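Local coordinates for AcrH (Aeromonas hydrophila, PDB 3WXX), which probably serves as a type III secretion chaperone, binding the translocator protein AopB in a complex thought to keep it competent for translocon assembly, at residues A[30-33]-A[34-38]; A[44-47]-A[48-52]; A[73-76]-A[77-80]. The protein carries 1 engineered substitution. All coordinates share one frame; numbering follows the deposited sequence.

In the fold
All three contacts are local, made within a helix or at its start. Contacts 1 and 2 lie on helices 23-38 and 42-55, which follow each other in the chain and touch side by side, with centres about 9 Å apart. Contact 2 is the more buried; contact 1 has a buried aromatic side and a more exposed polar one, and AopB reaches both. Contact 3, in the turn after helix 60-72 and the first turn of helix 76-89, is partly buried and stands apart, its centre about 14 Å from that of contact 2. Aromatic packing marks contact 1, a glutamine CH-pi contact over an imidazole contact 2, and a water bridge from the N-cap side chain contact 3.

Contact 1: A[30-33]-A[34-38]; sequences YTLG and FNQYH
Tyr30 and Phe34, one helical turn apart and both buried, form the closely packed side of this contact. Phe34 CB sits over one face of the Tyr30 ring, near its rim, 4.2 Å from Tyr30 CE2. Both rings swing to the same side of their residues: each CG lies anti to its own backbone N, with chi1 175° for Tyr30 and 172° for Phe34. Tyr30 OH comes obliquely to the Phe34 ring, 4.0 Å from Phe34 CD2. That hydroxyl is hydrogen-bonded to the carbonyl of Pro7 of the chain of AopB, and Arg61 makes a cation-pi contact with the Tyr30 ring.

Underneath runs regular alpha-helical bonding, with Phe34 N to Tyr30 O at 2.7 Å and Tyr37 N to Gly33 O at 2.9 Å. This is helix 23-38 of an all-helical chain, consistent with the tetratricopeptide-repeat fold of class II type III secretion chaperones, in which paired helices stack side by side. Gly33 CA lies 3.6 Å from Ile48 CG2, consistent with a glycine where helix 42-55 approaches.

The other side is more polar and less buried, Thr31 being partly exposed and Asn35 exposed. These two lie alongside each other, pointing the same way, with Thr31 CG2 3.6 Å from Asn35 ND2. Thr31 OG1 bonds instead to the carbonyl of Glu27. On the flank facing helix 42-55, Leu32 CD1 runs beside the bent chain of Gln36, 4.0 Å from Gln36 CG, and Gln36 continues onto Glu44.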
loop_
_atom_site.group_PDB
_atom_site.type_symbol
_atom_site.label_atom_id
_atom_site.label_comp_id
_atom_site.label_asym_id
_atom_site.label_seq_id
_atom_site.Cartn_x
_atom_site.Cartn_y
_atom_site.Cartn_z
ATOM N N TYR A 30 15.235 -6.576 0.799
ATOM C CA TYR A 30 14.156 -7.506 0.482
ATOM C C TYR A 30 14.547 -8.874 0.991
ATOM O O TYR A 30 13.752 -9.548 1.640
ATOM C CB TYR A 30 13.846 -7.571 -1.020
ATOM C CG TYR A 30 12.809 -8.622 -1.379
ATOM C CD1 TYR A 30 11.458 -8.433 -1.077
ATOM C CD2 TYR A 30 13.166 -9.813 -1.978
ATOM C CE1 TYR A 30 10.514 -9.397 -1.369
ATOM C CE2 TYR A 30 12.222 -10.795 -2.260
ATOM C CZ TYR A 30 10.899 -10.575 -1.962
ATOM O OH TYR A 30 9.956 -11.540 -2.260
ATOM N N THR A 31 15.787 -9.281 0.716
ATOM C CA THR A 31 16.294 -10.594 1.148
ATOM C C THR A 31 16.169 -10.761 2.668
ATOM O O THR A 31 15.609 -11.759 3.161
ATOM C CB THR A 31 17.755 -10.802 0.758
ATOM O OG1 THR A 31 17.924 -10.546 -0.625
ATOM C CG2 THR A 31 18.181 -12.227 1.006
ATOM N N LEU A 32 16.608 -9.757 3.400
ATOM C CA LEU A 32 16.467 -9.794 4.845
ATOM C C LEU A 32 15.013 -10.010 5.248
ATOM O O LEU A 32 14.709 -10.922 6.028
ATOM C CB LEU A 32 16.992 -8.505 5.468
ATOM C CG LEU A 32 16.917 -8.425 7.006
ATOM C CD1 LEU A 32 17.632 -9.596 7.666
ATOM C CD2 LEU A 32 17.489 -7.093 7.490
ATOM N N GLY A 33 14.113 -9.192 4.695
ATOM C CA GLY A 33 12.681 -9.334 4.962
ATOM C C GLY A 33 12.123 -10.702 4.572
ATOM O O GLY A 33 11.382 -11.345 5.366
ATOM N N PHE A 34 12.505 -11.165 3.380
ATOM C CA PHE A 34 12.101 -12.482 2.924
ATOM C C PHE A 34 12.591 -13.645 3.835
ATOM O O PHE A 34 11.856 -14.626 4.064
ATOM C CB PHE A 34 12.651 -12.670 1.524
ATOM C CG PHE A 34 12.486 -14.034 0.990
ATOM C CD1 PHE A 34 13.416 -14.994 1.273
ATOM C CD2 PHE A 34 11.414 -14.351 0.180
ATOM C CE1 PHE A 34 13.285 -16.263 0.750
ATOM C CE2 PHE A 34 11.274 -15.621 -0.354
ATOM C CZ PHE A 34 12.222 -16.582 -0.069
ATOM N N ASN A 35 13.842 -13.576 4.309
ATOM C CA ASN A 35 14.332 -14.613 5.214
ATOM C C ASN A 35 13.605 -14.524 6.549
ATOM O O ASN A 35 13.123 -15.537 7.071
ATOM C CB ASN A 35 15.828 -14.512 5.462
ATOM C CG ASN A 35 16.630 -14.748 4.222
ATOM O OD1 ASN A 35 16.214 -15.452 3.332
ATOM N ND2 ASN A 35 17.754 -14.051 4.113
ATOM N N GLN A 36 13.522 -13.323 7.106
ATOM C CA GLN A 36 12.838 -13.172 8.372
ATOM C C GLN A 36 11.405 -13.716 8.344
ATOM O O GLN A 36 10.920 -14.298 9.318
ATOM C CB GLN A 36 12.846 -11.707 8.805
ATOM C CG GLN A 36 14.236 -11.179 9.116
ATOM C CD GLN A 36 14.821 -11.839 10.350
ATOM O OE1 GLN A 36 15.087 -13.048 10.347
ATOM N NE2 GLN A 36 15.000 -11.062 11.415
ATOM N N TYR A 37 10.714 -13.499 7.227
ATOM C CA TYR A 37 9.344 -13.969 7.121
ATOM C C TYR A 37 9.369 -15.482 7.177
ATOM O O TYR A 37 8.593 -16.083 7.916
ATOM C CB TYR A 37 8.687 -13.461 5.835
ATOM C CG TYR A 37 7.408 -14.150 5.462
ATOM C CD1 TYR A 37 6.249 -13.895 6.152
ATOM C CD2 TYR A 37 7.357 -15.063 4.424
ATOM C CE1 TYR A 37 5.070 -14.524 5.837
ATOM C CE2 TYR A 37 6.165 -15.700 4.094
ATOM C CZ TYR A 37 5.020 -15.424 4.797
ATOM O OH TYR A 37 3.813 -16.028 4.474
ATOM N N HIS A 38 10.257 -16.105 6.403
ATOM C CA HIS A 38 10.323 -17.570 6.372
ATOM C C HIS A 38 10.875 -18.147 7.700
ATOM O O HIS A 38 10.579 -19.289 8.059
ATOM C CB HIS A 38 11.085 -18.054 5.135
ATOM C CG HIS A 38 10.284 -17.990 3.875
ATOM N ND1 HIS A 38 9.118 -18.699 3.707
ATOM C CD2 HIS A 38 10.483 -17.319 2.711
ATOM C CE1 HIS A 38 8.625 -18.465 2.499
ATOM N NE2 HIS A 38 9.429 -17.623 1.878
#

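Contact 2: A[44-47]-A[48-52]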
loop_
_atom_site.group_PDB
_atom_site.type_symbol
_atom_site.label_atom_id
_atom_site.label_comp_id
_atom_site.label_asym_id
_atom_site.label_seq_id
_atom_site.Cartn_x
_atom_site.Cartn_y
_atom_site.Cartn_z
ATOM N N GLU A 44 9.157 -8.701 12.888
ATOM C CA GLU A 44 10.363 -8.070 12.400
ATOM C C GLU A 44 10.318 -7.969 10.872
ATOM O O GLU A 44 10.742 -6.960 10.299
ATOM C CB GLU A 44 11.585 -8.874 12.883
ATOM C CG GLU A 44 12.964 -8.354 12.449
ATOM C CD GLU A 44 13.339 -6.998 13.037
ATOM O OE1 GLU A 44 12.657 -6.508 13.990
ATOM O OE2 GLU A 44 14.321 -6.417 12.523
ATOM N N ALA A 45 9.823 -9.017 10.216
ATOM C CA ALA A 45 9.648 -8.997 8.757
ATOM C C ALA A 45 8.664 -7.879 8.363
ATOM O O ALA A 45 8.933 -7.123 7.423
ATOM C CB ALA A 45 9.172 -10.336 8.238
ATOM N N HIS A 46 7.561 -7.763 9.102
ATOM C CA HIS A 46 6.634 -6.664 8.877
ATOM C C HIS A 46 7.335 -5.311 8.866
ATOM O O HIS A 46 7.124 -4.526 7.965
ATOM C CB HIS A 46 5.509 -6.678 9.889
ATOM C CG HIS A 46 4.450 -5.665 9.611
ATOM N ND1 HIS A 46 4.298 -4.533 10.371
ATOM C CD2 HIS A 46 3.520 -5.587 8.638
ATOM C CE1 HIS A 46 3.316 -3.808 9.884
ATOM N NE2 HIS A 46 2.813 -4.433 8.840
ATOM N N LYS A 47 8.184 -5.042 9.848
ATOM C CA LYS A 47 8.890 -3.759 9.916
ATOM C C LYS A 47 9.771 -3.531 8.706
ATOM O O LYS A 47 9.894 -2.391 8.228
ATOM C CB LYS A 47 9.737 -3.661 11.188
ATOM C CG LYS A 47 8.925 -3.401 12.458
ATOM C CD LYS A 47 9.697 -3.754 13.726
ATOM C CE LYS A 47 8.765 -4.139 14.871
ATOM N NZ LYS A 47 9.405 -5.142 15.771
ATOM N N ILE A 48 10.405 -4.595 8.224
ATOM C CA ILE A 48 11.256 -4.503 7.037
ATOM C C ILE A 48 10.424 -4.176 5.809
ATOM O O ILE A 48 10.685 -3.188 5.103
ATOM C CB ILE A 48 12.089 -5.784 6.831
ATOM C CG1 ILE A 48 13.127 -5.898 7.943
ATOM C CG2 ILE A 48 12.831 -5.784 5.494
ATOM C CD1 ILE A 48 13.643 -7.299 8.126
ATOM N N PHE A 49 9.366 -4.932 5.595
ATOM C CA PHE A 49 8.487 -4.612 4.474
ATOM C C PHE A 49 7.855 -3.205 4.551
ATOM O O PHE A 49 7.651 -2.563 3.508
ATOM C CB PHE A 49 7.467 -5.713 4.262
ATOM C CG PHE A 49 8.065 -6.914 3.606
ATOM C CD1 PHE A 49 8.407 -6.871 2.268
ATOM C CD2 PHE A 49 8.332 -8.048 4.319
ATOM C CE1 PHE A 49 9.005 -7.941 1.652
ATOM C CE2 PHE A 49 8.923 -9.136 3.707
ATOM C CZ PHE A 49 9.267 -9.078 2.376
ATOM N N GLN A 50 7.589 -2.703 5.752
ATOM C CA GLN A 50 7.108 -1.340 5.859
ATOM C C GLN A 50 8.115 -0.357 5.286
ATOM O O GLN A 50 7.728 0.655 4.720
ATOM C CB GLN A 50 6.828 -0.955 7.296
ATOM C CG GLN A 50 5.627 -1.635 7.916
ATOM C CD GLN A 50 5.455 -1.220 9.363
ATOM O OE1 GLN A 50 6.178 -1.674 10.226
ATOM N NE2 GLN A 50 4.542 -0.293 9.612
ATOM N N ALA A 51 9.402 -0.613 5.487
ATOM C CA ALA A 51 10.427 0.307 5.020
ATOM C C ALA A 51 10.515 0.211 3.545
ATOM O O ALA A 51 10.578 1.217 2.845
ATOM C CB ALA A 51 11.770 -0.033 5.637
ATOM N N LEU A 52 10.529 -1.010 3.046
ATOM C CA LEU A 52 10.588 -1.216 1.592
ATOM C C LEU A 52 9.415 -0.518 0.850
ATOM O O LEU A 52 9.628 0.161 -0.153
ATOM C CB LEU A 52 10.576 -2.713 1.284
ATOM C CG LEU A 52 11.794 -3.495 1.747
ATOM C CD1 LEU A 52 11.576 -4.989 1.678
ATOM C CD2 LEU A 52 12.959 -3.103 0.896
#
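Gln50 lies across one face of the His46 imidazole, with its CG 4.0 Å from the ring centroid in a CH-pi contact 23° off the ring normal. The amide beyond CG follows the ring obliquely: the two planes are 29° apart, and Gln50 CD is 3.4 Å from His46 CE1. Since no hydrogen bond joins amide to imidazole, the overlap is one of packing. Torsions bring the groups together, His46 CG being beside its own carbonyl carbon (chi1 -174°) while Gln50 CG is beside its own backbone N. Lys47 flanks the amide from another direction, its CG 3.9 Å from Gln50 OE1.

The next shell fixes these groups. The backbone bond from Gln50 N to His46 O, 2.9 Å long, sets the one-turn spacing, and Gln50 NE2 is held by the carbonyl of Val151 of the chain of AopB. Lys47 NZ pairs with Asp43 and, only at a long 4.0 Å, with Glu44 OE1, while Glu44 OE2 binds Arg29 of the chain of AopB. The imidazole packs on Leu66 and Arg70 of helix 60-72, and Ile48 on Leu32. Helix 42-55 thus packs against both helix 23-38 and helix 60-72, consistent with a tetratricopeptide-repeat array.

Contact 3: A[73-76]-A[77-80]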
loop_
_atom_site.group_PDB
_atom_site.type_symbol
_atom_site.label_atom_id
_atom_site.label_comp_id
_atom_site.label_asym_id
_atom_site.label_seq_id
_atom_site.Cartn_x
_atom_site.Cartn_y
_atom_site.Cartn_z
ATOM N N LEU A 73 0.480 -12.564 11.403
ATOM C CA LEU A 73 0.180 -12.014 12.733
ATOM C C LEU A 73 -1.327 -11.943 13.016
ATOM O O LEU A 73 -1.739 -11.349 14.021
ATOM C CB LEU A 73 0.717 -10.596 12.896
ATOM C CG LEU A 73 2.183 -10.424 12.623
ATOM C CD1 LEU A 73 2.563 -8.966 12.412
ATOM C CD2 LEU A 73 2.967 -11.029 13.745
ATOM N N GLY A 74 -2.166 -12.526 12.178
ATOM C CA GLY A 74 -3.604 -12.434 12.427
ATOM C C GLY A 74 -4.226 -11.071 12.169
ATOM O O GLY A 74 -5.406 -10.913 12.361
ATOM N N GLN A 75 -3.452 -10.116 11.676
ATOM C CA GLN A 75 -3.963 -8.814 11.289
ATOM C C GLN A 75 -4.616 -8.828 9.893
ATOM O O GLN A 75 -4.112 -8.228 8.940
ATOM C CB GLN A 75 -2.801 -7.809 11.357
ATOM C CG GLN A 75 -2.461 -7.408 12.776
ATOM C CD GLN A 75 -3.614 -6.665 13.463
ATOM O OE1 GLN A 75 -4.453 -6.023 12.810
ATOM N NE2 GLN A 75 -3.637 -6.709 14.786
ATOM N N PHE A 76 -5.749 -9.497 9.773
ATOM C CA PHE A 76 -6.353 -9.785 8.453
ATOM C C PHE A 76 -6.837 -8.579 7.676
ATOM O O PHE A 76 -6.742 -8.530 6.450
ATOM C CB PHE A 76 -7.519 -10.780 8.601
ATOM C CG PHE A 76 -7.114 -12.072 9.269
ATOM C CD1 PHE A 76 -6.233 -12.941 8.645
ATOM C CD2 PHE A 76 -7.602 -12.405 10.520
ATOM C CE1 PHE A 76 -5.840 -14.103 9.261
ATOM C CE2 PHE A 76 -7.215 -13.574 11.139
ATOM C CZ PHE A 76 -6.334 -14.420 10.510
ATOM N N ARG A 77 -7.387 -7.618 8.389
ATOM C CA ARG A 77 -7.965 -6.438 7.773
ATOM C C ARG A 77 -6.861 -5.602 7.128
ATOM O O ARG A 77 -7.002 -5.102 6.012
ATOM C CB ARG A 77 -8.691 -5.625 8.851
ATOM C CG ARG A 77 -9.674 -4.585 8.422
ATOM C CD ARG A 77 -10.741 -5.099 7.466
ATOM N NE ARG A 77 -11.936 -5.501 8.192
ATOM C CZ ARG A 77 -13.029 -5.985 7.606
ATOM N NH1 ARG A 77 -13.066 -6.148 6.279
ATOM N NH2 ARG A 77 -14.081 -6.323 8.352
ATOM N N LEU A 78 -5.780 -5.411 7.880
ATOM C CA LEU A 78 -4.640 -4.626 7.429
ATOM C C LEU A 78 -3.903 -5.320 6.298
ATOM O O LEU A 78 -3.324 -4.675 5.448
ATOM C CB LEU A 78 -3.668 -4.387 8.583
ATOM C CG LEU A 78 -4.129 -3.552 9.796
ATOM C CD1 LEU A 78 -2.945 -3.069 10.631
ATOM C CD2 LEU A 78 -4.993 -2.364 9.392
ATOM N N ALA A 79 -3.931 -6.648 6.300
ATOM C CA ALA A 79 -3.348 -7.429 5.223
ATOM C C ALA A 79 -4.101 -7.238 3.914
ATOM O O ALA A 79 -3.488 -7.073 2.851
ATOM C CB ALA A 79 -3.333 -8.886 5.618
ATOM N N ILE A 80 -5.439 -7.238 3.982
ATOM C CA ILE A 80 -6.275 -6.963 2.790
ATOM C C ILE A 80 -5.953 -5.630 2.178
ATOM O O ILE A 80 -5.884 -5.501 0.966
ATOM C CB ILE A 80 -7.751 -6.996 3.113
ATOM C CG1 ILE A 80 -8.177 -8.414 3.499
ATOM C CG2 ILE A 80 -8.557 -6.588 1.918
ATOM C CD1 ILE A 80 -9.311 -8.496 4.489
HETATM O O HOH W 1 -5.998 -6.218 10.552
#
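Gln75 and Phe76 begin helix 76-89 by offering their carbonyls to the first turn of 77-80. Gln75 O accepts Ala79 N at 3.1 Å, with the donor in the carbonyl plane; the bond from Ile80 N to Phe76 O is equally long, but its donor is tilted 29° out of the plane. Just before, Gly74 (phi 72°) is the C-prime residue of the Schellman motif ending helix 60-72, in which Gln75 N bonds to Arg70 O and Gly74 N to Gln71 O. Gln75 occupies the N-cap and centres an inverse gamma turn.

The Gln75 side chain bends at chi2 and lies beside Leu78, pointing the same way, with OE1 3.9 Å from Leu78 CG. A water donates to Gln75 OE1 at 2.7 Å and accepts from Leu78 N at 2.8 Å, bridging side chain and first-turn amide. Gln75 NE2 is bound by the carbonyl of Met160 of the chain of AopB. Ile80 CD1 folds back over Phe76 O, while Phe76 and Ala79 pack on Cys103 of helix 95-106. The bent Arg77 chain leads away to a salt bridge with Glu109. Together these features make a tight helix-to-helix turn, Schellman closure followed by a water bridge from the N-cap side chain, within a helical-repeat fold.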